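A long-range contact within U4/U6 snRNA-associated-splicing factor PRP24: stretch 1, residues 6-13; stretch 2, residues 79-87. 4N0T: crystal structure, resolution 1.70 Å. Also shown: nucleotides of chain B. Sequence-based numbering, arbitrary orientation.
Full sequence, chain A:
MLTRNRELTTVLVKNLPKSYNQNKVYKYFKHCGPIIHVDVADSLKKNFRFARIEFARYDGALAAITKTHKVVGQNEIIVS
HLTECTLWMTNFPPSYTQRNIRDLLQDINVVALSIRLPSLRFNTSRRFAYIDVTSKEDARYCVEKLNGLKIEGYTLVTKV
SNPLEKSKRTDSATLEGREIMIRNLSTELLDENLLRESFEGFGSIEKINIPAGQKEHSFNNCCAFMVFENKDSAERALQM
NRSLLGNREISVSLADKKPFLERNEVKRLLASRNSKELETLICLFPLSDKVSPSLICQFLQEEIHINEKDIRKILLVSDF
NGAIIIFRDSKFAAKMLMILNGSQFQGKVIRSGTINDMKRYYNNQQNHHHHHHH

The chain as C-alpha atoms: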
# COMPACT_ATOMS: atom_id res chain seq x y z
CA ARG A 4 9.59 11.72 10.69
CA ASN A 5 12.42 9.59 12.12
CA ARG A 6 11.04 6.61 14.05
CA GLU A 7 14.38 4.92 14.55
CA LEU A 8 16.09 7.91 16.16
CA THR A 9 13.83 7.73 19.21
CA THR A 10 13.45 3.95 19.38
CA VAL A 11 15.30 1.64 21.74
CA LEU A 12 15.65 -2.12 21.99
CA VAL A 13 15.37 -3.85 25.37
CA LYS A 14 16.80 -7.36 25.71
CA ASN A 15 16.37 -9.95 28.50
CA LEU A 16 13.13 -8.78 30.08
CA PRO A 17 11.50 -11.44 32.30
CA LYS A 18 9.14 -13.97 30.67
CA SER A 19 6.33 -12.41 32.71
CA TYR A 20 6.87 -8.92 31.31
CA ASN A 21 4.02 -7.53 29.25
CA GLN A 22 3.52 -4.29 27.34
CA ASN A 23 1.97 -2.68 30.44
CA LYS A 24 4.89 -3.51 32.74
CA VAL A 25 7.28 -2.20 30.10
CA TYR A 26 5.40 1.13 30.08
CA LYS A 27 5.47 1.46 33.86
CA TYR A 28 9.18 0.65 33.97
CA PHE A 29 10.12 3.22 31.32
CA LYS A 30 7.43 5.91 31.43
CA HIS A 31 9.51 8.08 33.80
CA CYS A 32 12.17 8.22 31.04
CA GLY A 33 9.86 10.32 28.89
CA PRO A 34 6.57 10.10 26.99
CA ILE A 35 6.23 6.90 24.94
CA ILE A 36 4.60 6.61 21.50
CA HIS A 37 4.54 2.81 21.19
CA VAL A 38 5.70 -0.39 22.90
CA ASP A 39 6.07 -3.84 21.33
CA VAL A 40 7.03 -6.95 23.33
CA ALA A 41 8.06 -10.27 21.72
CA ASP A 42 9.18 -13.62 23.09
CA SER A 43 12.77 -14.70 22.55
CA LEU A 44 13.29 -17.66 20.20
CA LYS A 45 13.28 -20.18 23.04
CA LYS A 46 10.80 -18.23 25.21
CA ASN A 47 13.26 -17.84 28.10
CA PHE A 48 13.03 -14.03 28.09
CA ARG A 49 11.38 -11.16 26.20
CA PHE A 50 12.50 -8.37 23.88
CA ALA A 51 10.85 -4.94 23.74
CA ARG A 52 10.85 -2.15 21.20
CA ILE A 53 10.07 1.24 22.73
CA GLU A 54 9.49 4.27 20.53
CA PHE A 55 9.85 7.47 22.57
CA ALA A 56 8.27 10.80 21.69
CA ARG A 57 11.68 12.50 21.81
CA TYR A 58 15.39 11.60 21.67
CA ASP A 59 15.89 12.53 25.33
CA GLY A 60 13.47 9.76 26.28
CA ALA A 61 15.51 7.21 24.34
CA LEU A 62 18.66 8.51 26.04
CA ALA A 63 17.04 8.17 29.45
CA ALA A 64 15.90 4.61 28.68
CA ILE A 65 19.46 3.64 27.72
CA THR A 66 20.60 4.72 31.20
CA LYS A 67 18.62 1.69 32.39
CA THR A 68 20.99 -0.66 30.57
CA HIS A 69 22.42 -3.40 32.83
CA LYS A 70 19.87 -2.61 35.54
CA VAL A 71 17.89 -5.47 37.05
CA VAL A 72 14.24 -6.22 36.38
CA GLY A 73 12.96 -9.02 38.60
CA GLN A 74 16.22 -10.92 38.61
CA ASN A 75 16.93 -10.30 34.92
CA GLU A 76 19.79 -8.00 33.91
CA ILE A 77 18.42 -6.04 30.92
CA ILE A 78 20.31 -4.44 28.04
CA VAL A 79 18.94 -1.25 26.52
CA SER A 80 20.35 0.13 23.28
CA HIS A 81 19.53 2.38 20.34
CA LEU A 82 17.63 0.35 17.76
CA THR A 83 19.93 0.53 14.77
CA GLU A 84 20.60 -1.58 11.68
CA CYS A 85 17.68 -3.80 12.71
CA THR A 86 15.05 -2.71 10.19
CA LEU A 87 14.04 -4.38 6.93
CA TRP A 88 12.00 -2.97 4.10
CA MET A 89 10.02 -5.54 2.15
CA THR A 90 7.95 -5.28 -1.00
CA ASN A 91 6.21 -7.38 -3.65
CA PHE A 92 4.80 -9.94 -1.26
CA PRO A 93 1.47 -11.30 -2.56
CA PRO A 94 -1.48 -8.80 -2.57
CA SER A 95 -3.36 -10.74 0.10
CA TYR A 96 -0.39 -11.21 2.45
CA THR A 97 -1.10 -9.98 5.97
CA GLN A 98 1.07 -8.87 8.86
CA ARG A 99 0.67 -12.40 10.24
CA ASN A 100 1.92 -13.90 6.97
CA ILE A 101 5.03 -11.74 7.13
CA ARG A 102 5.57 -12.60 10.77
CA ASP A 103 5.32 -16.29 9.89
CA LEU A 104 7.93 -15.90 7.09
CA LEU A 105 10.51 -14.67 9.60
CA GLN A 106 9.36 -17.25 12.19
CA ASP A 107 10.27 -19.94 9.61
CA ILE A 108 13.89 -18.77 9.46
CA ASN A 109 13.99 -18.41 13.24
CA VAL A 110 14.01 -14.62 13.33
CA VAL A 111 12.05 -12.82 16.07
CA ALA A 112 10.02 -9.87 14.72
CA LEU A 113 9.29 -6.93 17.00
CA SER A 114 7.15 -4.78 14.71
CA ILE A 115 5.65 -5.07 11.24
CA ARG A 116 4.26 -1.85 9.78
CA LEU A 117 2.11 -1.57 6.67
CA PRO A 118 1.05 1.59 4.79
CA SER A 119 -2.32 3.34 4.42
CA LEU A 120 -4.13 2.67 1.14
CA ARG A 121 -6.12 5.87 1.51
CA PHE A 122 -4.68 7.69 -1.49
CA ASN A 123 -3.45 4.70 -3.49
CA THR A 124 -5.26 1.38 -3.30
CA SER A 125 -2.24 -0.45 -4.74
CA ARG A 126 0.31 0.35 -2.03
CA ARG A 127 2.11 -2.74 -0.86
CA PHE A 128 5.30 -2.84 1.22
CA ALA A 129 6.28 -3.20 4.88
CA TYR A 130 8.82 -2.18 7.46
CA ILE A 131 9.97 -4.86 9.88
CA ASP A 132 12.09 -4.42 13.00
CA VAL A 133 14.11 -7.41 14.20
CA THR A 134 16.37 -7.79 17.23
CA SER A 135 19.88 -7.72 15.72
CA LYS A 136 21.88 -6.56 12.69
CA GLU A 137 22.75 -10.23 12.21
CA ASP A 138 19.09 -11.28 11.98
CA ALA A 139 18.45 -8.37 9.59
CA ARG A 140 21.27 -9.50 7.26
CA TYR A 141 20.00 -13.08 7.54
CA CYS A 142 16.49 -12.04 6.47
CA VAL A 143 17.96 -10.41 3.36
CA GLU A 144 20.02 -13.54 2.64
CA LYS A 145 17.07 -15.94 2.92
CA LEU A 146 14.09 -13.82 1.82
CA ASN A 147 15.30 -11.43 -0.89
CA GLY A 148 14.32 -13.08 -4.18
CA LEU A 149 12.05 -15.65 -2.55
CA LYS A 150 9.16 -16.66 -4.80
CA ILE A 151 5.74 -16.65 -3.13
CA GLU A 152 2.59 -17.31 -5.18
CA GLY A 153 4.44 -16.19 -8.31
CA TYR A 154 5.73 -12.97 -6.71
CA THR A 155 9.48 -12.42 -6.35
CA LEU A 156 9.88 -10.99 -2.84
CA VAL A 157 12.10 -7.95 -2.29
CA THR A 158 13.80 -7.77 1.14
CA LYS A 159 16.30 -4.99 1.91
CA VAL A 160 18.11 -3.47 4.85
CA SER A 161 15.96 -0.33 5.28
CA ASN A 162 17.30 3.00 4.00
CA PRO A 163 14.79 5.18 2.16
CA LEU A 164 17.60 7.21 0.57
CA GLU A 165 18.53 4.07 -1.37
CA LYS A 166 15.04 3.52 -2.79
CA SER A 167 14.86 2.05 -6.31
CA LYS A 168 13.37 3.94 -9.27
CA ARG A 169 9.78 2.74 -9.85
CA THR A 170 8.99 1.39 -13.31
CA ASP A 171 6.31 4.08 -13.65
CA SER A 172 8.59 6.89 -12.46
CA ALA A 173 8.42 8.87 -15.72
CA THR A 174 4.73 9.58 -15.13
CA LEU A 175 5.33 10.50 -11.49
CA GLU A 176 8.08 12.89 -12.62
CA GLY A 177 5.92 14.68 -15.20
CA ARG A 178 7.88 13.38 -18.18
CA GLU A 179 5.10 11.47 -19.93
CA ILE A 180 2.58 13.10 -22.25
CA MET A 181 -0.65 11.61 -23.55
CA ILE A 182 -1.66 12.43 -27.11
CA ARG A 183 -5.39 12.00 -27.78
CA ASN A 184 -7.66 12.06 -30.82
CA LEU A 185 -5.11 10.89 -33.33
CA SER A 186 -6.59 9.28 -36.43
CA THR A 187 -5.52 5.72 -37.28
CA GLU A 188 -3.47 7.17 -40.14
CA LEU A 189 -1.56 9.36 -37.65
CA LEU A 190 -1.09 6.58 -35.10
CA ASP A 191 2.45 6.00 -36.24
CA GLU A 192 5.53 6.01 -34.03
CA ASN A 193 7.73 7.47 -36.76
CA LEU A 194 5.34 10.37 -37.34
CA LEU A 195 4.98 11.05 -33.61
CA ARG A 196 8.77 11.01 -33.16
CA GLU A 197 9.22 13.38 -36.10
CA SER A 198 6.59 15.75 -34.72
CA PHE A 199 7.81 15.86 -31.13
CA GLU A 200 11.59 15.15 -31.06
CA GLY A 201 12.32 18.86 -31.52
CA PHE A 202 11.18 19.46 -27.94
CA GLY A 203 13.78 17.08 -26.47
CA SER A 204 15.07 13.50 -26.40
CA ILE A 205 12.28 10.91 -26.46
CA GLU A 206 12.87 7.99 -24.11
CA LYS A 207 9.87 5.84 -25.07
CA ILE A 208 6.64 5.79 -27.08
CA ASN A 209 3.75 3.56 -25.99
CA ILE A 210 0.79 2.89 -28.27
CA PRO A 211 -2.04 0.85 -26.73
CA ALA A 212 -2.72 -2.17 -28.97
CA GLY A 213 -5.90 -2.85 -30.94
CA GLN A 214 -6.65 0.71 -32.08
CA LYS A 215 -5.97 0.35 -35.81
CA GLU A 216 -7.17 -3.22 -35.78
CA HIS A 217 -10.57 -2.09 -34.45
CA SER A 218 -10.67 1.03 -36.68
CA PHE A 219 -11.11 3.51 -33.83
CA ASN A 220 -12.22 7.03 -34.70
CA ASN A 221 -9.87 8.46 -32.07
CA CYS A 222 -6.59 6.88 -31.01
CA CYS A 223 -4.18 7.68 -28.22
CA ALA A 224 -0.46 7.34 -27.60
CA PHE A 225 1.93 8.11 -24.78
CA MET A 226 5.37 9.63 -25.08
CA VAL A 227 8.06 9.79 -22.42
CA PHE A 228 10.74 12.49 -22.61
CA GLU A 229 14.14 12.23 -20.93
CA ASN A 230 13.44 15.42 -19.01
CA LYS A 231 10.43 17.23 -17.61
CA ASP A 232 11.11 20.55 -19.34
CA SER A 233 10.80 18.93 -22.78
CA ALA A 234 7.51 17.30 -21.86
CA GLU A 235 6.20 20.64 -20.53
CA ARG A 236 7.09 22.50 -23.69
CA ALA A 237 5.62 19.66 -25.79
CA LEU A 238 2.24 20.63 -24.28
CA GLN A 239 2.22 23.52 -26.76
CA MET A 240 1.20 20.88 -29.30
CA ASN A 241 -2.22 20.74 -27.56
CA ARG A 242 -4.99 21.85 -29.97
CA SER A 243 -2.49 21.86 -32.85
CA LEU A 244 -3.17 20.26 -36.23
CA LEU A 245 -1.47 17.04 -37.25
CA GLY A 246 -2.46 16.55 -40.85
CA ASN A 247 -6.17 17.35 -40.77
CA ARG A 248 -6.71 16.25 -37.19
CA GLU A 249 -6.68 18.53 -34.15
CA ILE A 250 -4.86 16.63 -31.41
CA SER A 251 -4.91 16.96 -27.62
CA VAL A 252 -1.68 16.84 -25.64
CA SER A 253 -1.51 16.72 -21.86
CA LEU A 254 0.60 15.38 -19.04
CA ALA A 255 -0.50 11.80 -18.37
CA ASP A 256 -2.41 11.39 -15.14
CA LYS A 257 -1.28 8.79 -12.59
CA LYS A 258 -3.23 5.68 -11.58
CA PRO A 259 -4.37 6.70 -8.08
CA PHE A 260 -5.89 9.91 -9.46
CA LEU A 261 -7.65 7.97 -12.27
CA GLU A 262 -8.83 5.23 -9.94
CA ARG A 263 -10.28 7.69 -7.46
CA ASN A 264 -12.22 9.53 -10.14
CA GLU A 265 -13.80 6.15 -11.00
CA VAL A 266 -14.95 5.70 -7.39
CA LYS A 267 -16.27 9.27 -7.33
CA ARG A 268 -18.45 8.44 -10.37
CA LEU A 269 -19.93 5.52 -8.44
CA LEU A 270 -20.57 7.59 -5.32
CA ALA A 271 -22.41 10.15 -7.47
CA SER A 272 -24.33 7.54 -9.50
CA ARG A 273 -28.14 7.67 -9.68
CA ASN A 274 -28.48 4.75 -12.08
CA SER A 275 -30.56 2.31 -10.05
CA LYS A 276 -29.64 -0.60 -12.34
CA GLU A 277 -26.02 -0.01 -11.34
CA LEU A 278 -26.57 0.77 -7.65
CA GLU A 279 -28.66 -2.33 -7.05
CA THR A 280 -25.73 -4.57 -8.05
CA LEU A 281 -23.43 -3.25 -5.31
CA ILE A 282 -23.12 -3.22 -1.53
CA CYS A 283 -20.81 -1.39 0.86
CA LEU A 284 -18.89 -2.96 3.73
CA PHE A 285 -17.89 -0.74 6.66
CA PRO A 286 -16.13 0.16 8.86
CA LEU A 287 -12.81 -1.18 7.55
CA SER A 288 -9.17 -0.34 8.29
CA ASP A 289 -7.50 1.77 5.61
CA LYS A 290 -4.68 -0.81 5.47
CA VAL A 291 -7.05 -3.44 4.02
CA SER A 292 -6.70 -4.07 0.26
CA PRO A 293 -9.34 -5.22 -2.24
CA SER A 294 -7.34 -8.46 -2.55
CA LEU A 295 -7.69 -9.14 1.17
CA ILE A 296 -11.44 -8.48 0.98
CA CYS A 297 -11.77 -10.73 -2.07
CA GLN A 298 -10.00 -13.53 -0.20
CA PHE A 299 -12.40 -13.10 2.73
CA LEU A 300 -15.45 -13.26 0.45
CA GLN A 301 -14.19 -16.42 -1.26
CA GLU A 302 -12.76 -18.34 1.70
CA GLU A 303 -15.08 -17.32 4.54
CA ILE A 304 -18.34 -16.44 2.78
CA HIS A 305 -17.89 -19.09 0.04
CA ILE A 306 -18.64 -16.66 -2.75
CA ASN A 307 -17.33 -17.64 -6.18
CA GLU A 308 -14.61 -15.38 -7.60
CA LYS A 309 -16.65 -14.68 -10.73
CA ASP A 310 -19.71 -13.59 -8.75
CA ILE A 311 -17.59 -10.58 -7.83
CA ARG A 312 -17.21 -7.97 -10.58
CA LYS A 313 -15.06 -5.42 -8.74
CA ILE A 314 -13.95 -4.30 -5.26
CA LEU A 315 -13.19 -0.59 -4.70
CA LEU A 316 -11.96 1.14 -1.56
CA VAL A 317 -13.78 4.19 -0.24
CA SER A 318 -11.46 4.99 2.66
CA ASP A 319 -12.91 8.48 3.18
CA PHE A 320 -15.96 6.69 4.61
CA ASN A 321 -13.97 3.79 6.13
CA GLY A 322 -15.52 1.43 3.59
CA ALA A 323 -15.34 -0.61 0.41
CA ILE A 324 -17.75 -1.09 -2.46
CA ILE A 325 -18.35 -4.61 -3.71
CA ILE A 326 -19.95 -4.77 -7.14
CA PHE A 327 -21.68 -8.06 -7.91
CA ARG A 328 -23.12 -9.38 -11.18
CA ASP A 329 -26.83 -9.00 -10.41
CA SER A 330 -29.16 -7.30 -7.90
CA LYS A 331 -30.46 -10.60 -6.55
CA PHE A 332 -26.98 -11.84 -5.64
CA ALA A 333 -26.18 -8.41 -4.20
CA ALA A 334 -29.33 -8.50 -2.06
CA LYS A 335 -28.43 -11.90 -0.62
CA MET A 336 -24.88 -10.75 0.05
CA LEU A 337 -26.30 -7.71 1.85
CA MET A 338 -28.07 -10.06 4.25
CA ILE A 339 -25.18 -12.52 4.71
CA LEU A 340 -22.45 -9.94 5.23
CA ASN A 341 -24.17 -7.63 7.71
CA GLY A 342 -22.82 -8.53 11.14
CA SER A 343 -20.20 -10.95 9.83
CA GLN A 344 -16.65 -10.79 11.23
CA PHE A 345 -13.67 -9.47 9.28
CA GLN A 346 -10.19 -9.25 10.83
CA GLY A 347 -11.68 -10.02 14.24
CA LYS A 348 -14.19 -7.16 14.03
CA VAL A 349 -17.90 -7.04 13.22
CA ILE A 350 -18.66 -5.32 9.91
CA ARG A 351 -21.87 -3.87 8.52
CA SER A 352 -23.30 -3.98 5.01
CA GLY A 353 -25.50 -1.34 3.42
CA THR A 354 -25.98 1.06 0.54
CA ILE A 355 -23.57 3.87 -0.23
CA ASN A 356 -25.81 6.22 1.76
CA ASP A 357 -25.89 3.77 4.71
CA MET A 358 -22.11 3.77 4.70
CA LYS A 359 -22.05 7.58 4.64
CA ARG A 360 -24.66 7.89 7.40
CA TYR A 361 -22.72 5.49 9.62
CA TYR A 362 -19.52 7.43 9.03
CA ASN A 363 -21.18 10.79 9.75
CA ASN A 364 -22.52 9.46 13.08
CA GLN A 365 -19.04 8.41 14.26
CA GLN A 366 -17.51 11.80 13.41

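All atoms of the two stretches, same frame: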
# COMPACT_ATOMS: atom_id res chain seq x y z
N ARG A 6 11.46 7.52 13.00
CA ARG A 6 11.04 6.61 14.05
C ARG A 6 12.23 6.02 14.77
O ARG A 6 12.24 5.93 16.00
CB ARG A 6 10.20 5.46 13.48
CG ARG A 6 8.84 5.87 12.95
CD ARG A 6 8.30 4.84 11.99
NE ARG A 6 7.18 5.35 11.22
CZ ARG A 6 5.91 5.11 11.51
NH1 ARG A 6 5.61 4.34 12.56
NH2 ARG A 6 4.95 5.62 10.75
N GLU A 7 13.24 5.65 14.00
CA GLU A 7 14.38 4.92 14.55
C GLU A 7 15.12 5.75 15.59
O GLU A 7 15.52 5.23 16.66
CB GLU A 7 15.35 4.52 13.44
CG GLU A 7 16.65 3.93 13.98
CD GLU A 7 17.55 3.35 12.91
OE1 GLU A 7 17.23 2.25 12.39
OE2 GLU A 7 18.58 3.98 12.59
N LEU A 8 15.31 7.03 15.29
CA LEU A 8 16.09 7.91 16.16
C LEU A 8 15.63 7.85 17.61
O LEU A 8 16.45 7.89 18.53
CB LEU A 8 16.02 9.35 15.65
CG LEU A 8 16.95 10.33 16.38
CD1 LEU A 8 18.40 9.97 16.10
CD2 LEU A 8 16.65 11.78 16.01
N THR A 9 14.33 7.73 17.84
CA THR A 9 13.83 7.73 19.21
C THR A 9 13.44 6.35 19.73
O THR A 9 12.79 6.23 20.77
CB THR A 9 12.65 8.69 19.39
OG1 THR A 9 11.52 8.21 18.64
CG2 THR A 9 13.03 10.09 18.90
N THR A 10 13.85 5.31 19.01
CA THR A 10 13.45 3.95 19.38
C THR A 10 14.60 3.17 20.02
O THR A 10 15.75 3.20 19.53
CB THR A 10 12.91 3.17 18.17
OG1 THR A 10 11.82 3.91 17.60
CG2 THR A 10 12.40 1.80 18.58
N VAL A 11 14.30 2.48 21.10
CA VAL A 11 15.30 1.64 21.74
C VAL A 11 14.86 0.19 21.75
O VAL A 11 13.66 -0.12 21.65
CB VAL A 11 15.59 2.08 23.20
CG1 VAL A 11 16.04 3.54 23.21
CG2 VAL A 11 14.36 1.90 24.07
N LEU A 12 15.85 -0.68 21.90
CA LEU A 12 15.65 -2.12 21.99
C LEU A 12 15.99 -2.53 23.42
O LEU A 12 17.02 -2.12 23.94
CB LEU A 12 16.62 -2.82 21.05
CG LEU A 12 16.65 -4.36 21.10
CD1 LEU A 12 15.32 -4.89 20.63
CD2 LEU A 12 17.78 -4.93 20.27
N VAL A 13 15.11 -3.31 24.03
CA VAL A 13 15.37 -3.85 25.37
C VAL A 13 15.50 -5.36 25.23
O VAL A 13 14.62 -6.00 24.65
CB VAL A 13 14.24 -3.54 26.36
CG1 VAL A 13 14.61 -4.02 27.76
CG2 VAL A 13 13.97 -2.05 26.40
N VAL A 79 19.73 -2.23 27.26
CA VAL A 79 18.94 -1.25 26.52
C VAL A 79 19.87 -0.53 25.56
O VAL A 79 20.94 -0.05 25.95
CB VAL A 79 18.24 -0.24 27.48
CG1 VAL A 79 17.35 0.72 26.67
CG2 VAL A 79 17.41 -0.96 28.56
N SER A 80 19.47 -0.44 24.29
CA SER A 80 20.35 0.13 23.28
C SER A 80 19.53 0.87 22.23
O SER A 80 18.33 0.63 22.10
CB SER A 80 21.15 -0.97 22.59
OG SER A 80 20.29 -1.95 22.04
N HIS A 81 20.18 1.77 21.50
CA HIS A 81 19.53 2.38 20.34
C HIS A 81 19.19 1.27 19.36
O HIS A 81 20.01 0.38 19.10
CB HIS A 81 20.47 3.38 19.65
CG HIS A 81 20.69 4.66 20.42
ND1 HIS A 81 19.68 5.58 20.62
CD2 HIS A 81 21.80 5.17 21.00
CE1 HIS A 81 20.17 6.61 21.31
NE2 HIS A 81 21.45 6.38 21.55
N LEU A 82 17.98 1.32 18.80
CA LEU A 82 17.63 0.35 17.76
C LEU A 82 18.27 0.85 16.49
O LEU A 82 17.90 1.92 16.00
CB LEU A 82 16.11 0.25 17.57
CG LEU A 82 15.69 -0.84 16.58
CD1 LEU A 82 15.88 -2.23 17.19
CD2 LEU A 82 14.24 -0.65 16.13
N THR A 83 19.24 0.11 15.98
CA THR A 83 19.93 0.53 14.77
C THR A 83 20.33 -0.68 13.94
O THR A 83 20.66 -1.75 14.48
CB THR A 83 21.17 1.41 15.07
OG1 THR A 83 21.83 1.73 13.85
CG2 THR A 83 22.14 0.67 15.95
N GLU A 84 20.27 -0.51 12.62
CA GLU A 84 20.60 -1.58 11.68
C GLU A 84 19.77 -2.85 11.90
O GLU A 84 20.19 -3.95 11.54
CB GLU A 84 22.10 -1.87 11.69
CG GLU A 84 22.94 -0.66 11.32
CD GLU A 84 24.41 -0.99 11.22
OE1 GLU A 84 25.11 -0.85 12.24
OE2 GLU A 84 24.85 -1.40 10.12
N CYS A 85 18.57 -2.68 12.46
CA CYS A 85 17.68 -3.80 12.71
C CYS A 85 16.35 -3.69 11.97
O CYS A 85 15.37 -4.31 12.39
CB CYS A 85 17.37 -3.89 14.20
SG CYS A 85 18.78 -4.43 15.20
N THR A 86 16.31 -2.91 10.89
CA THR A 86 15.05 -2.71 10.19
C THR A 86 15.14 -3.16 8.73
O THR A 86 16.09 -2.82 8.02
CB THR A 86 14.63 -1.22 10.25
OG1 THR A 86 14.52 -0.81 11.62
CG2 THR A 86 13.30 -1.00 9.54
N LEU A 87 14.15 -3.95 8.31
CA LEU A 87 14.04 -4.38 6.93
C LEU A 87 12.95 -3.59 6.23
O LEU A 87 11.97 -3.17 6.85
CB LEU A 87 13.63 -5.84 6.89
CG LEU A 87 14.54 -6.76 7.68
CD1 LEU A 87 13.83 -8.07 7.94
CD2 LEU A 87 15.80 -6.96 6.90
P G B 21 6.96 6.60 1.98
OP1 G B 21 6.34 7.08 0.71
OP2 G B 21 7.56 7.65 2.86
O5' G B 21 5.89 5.76 2.79
C5' G B 21 6.28 5.00 3.93
C4' G B 21 5.08 4.51 4.71
O4' G B 21 5.54 3.57 5.71
C3' G B 21 4.34 5.58 5.49
O3' G B 21 3.05 5.05 5.76
C2' G B 21 5.12 5.60 6.80
O2' G B 21 4.44 6.22 7.87
C1' G B 21 5.29 4.10 7.00
N9 G B 21 6.39 3.68 7.85
C8 G B 21 6.23 2.81 8.90
N7 G B 21 7.36 2.54 9.48
C5 G B 21 8.30 3.24 8.79
C6 G B 21 9.70 3.30 8.97
O6 G B 21 10.38 2.72 9.86
N1 G B 21 10.31 4.14 8.05
C2 G B 21 9.64 4.80 7.04
N2 G B 21 10.40 5.55 6.22
N3 G B 21 8.34 4.76 6.85
C4 G B 21 7.73 3.96 7.75
P G B 23 3.88 10.46 9.73
OP1 G B 23 4.17 9.18 10.40
OP2 G B 23 3.87 11.74 10.50
O5' G B 23 4.90 10.57 8.51
C5' G B 23 5.11 11.78 7.76
C4' G B 23 6.01 11.53 6.57
O4' G B 23 7.24 10.92 7.04
C3' G B 23 5.45 10.58 5.52
O3' G B 23 6.12 10.83 4.30
C2' G B 23 5.94 9.23 6.04
O2' G B 23 5.96 8.21 5.06
C1' G B 23 7.35 9.60 6.52
N9 G B 23 7.87 8.76 7.61
C8 G B 23 7.21 8.20 8.66
N7 G B 23 8.01 7.54 9.47
C5 G B 23 9.27 7.69 8.92
C6 G B 23 10.55 7.20 9.34
O6 G B 23 10.82 6.52 10.33
N1 G B 23 11.56 7.59 8.49
C2 G B 23 11.38 8.35 7.37
N2 G B 23 12.49 8.62 6.67
N3 G B 23 10.21 8.81 6.95
C4 G B 23 9.21 8.45 7.78
O HOH W 1 17.01 -0.44 13.08
O HOH W 2 18.08 4.35 17.27
O HOH W 3 19.63 1.62 10.91
O HOH W 4 17.08 5.73 20.10
O HOH W 5 19.55 -3.81 23.67

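Residues 10-13 and 79-81 run antiparallel as neighbouring strands, and the pairing extends one residue past the second strand to Leu82. Leu12 and Ser80 form the hydrogen-bonded pair: Leu12 N donates to Ser80 O (2.8 Å), and Ser80 N donates to Leu12 O (3.0 Å). Leu82 N then donates to Thr10 O (3.0 Å) in a nearly straight bond. Val11 faces His81 and Val13 faces Val79 in non-hydrogen-bonded pairs, where the backbones draw close; beside the latter, Val79 CA makes a CA-H...O contact with Leu12 O (3.3 Å).

Apolar side chains close the gaps. Val79 meets both valines of the first strand, CG1 lying 4.1 Å from Val11 CB and CG2 4.2 Å from Val13 CG2. Leu82 points toward the first stretch and packs its CD1 against Leu12 CB (4.0 Å) and its CD2 against Thr10 CG2 (3.9 Å), covering the methyl of a residue whose hydroxyl is already spent: Thr10 OG1 donates to Arg6 O (2.6 Å). Thr10 N donates to Glu7 O (2.9 Å), securing the turn before the strand.

Ordered waters carry further polar contacts. Glu7, extended with chi1 and chi2 both t, brings OE1 to two waters: water 1 donates to it (2.8 Å) and accepts from Cys85 N (2.8 Å), while water 3 donates to it (2.9 Å) and accepts from Glu84 N (2.8 Å). One carboxylate oxygen thus serves two loop amides that it does not touch directly. Water 4 lies 2.7 Å from both Leu8 O and His81 ND1, bridging a direct separation of 4.5 Å between those two atoms. Water 5 donates to Leu12 O (3.1 Å) and sits 2.6 Å from Ser80 OG.

Arg6 instead turns to RNA: its N and NE donate to O6 and N7 of G23 (both 2.9 Å).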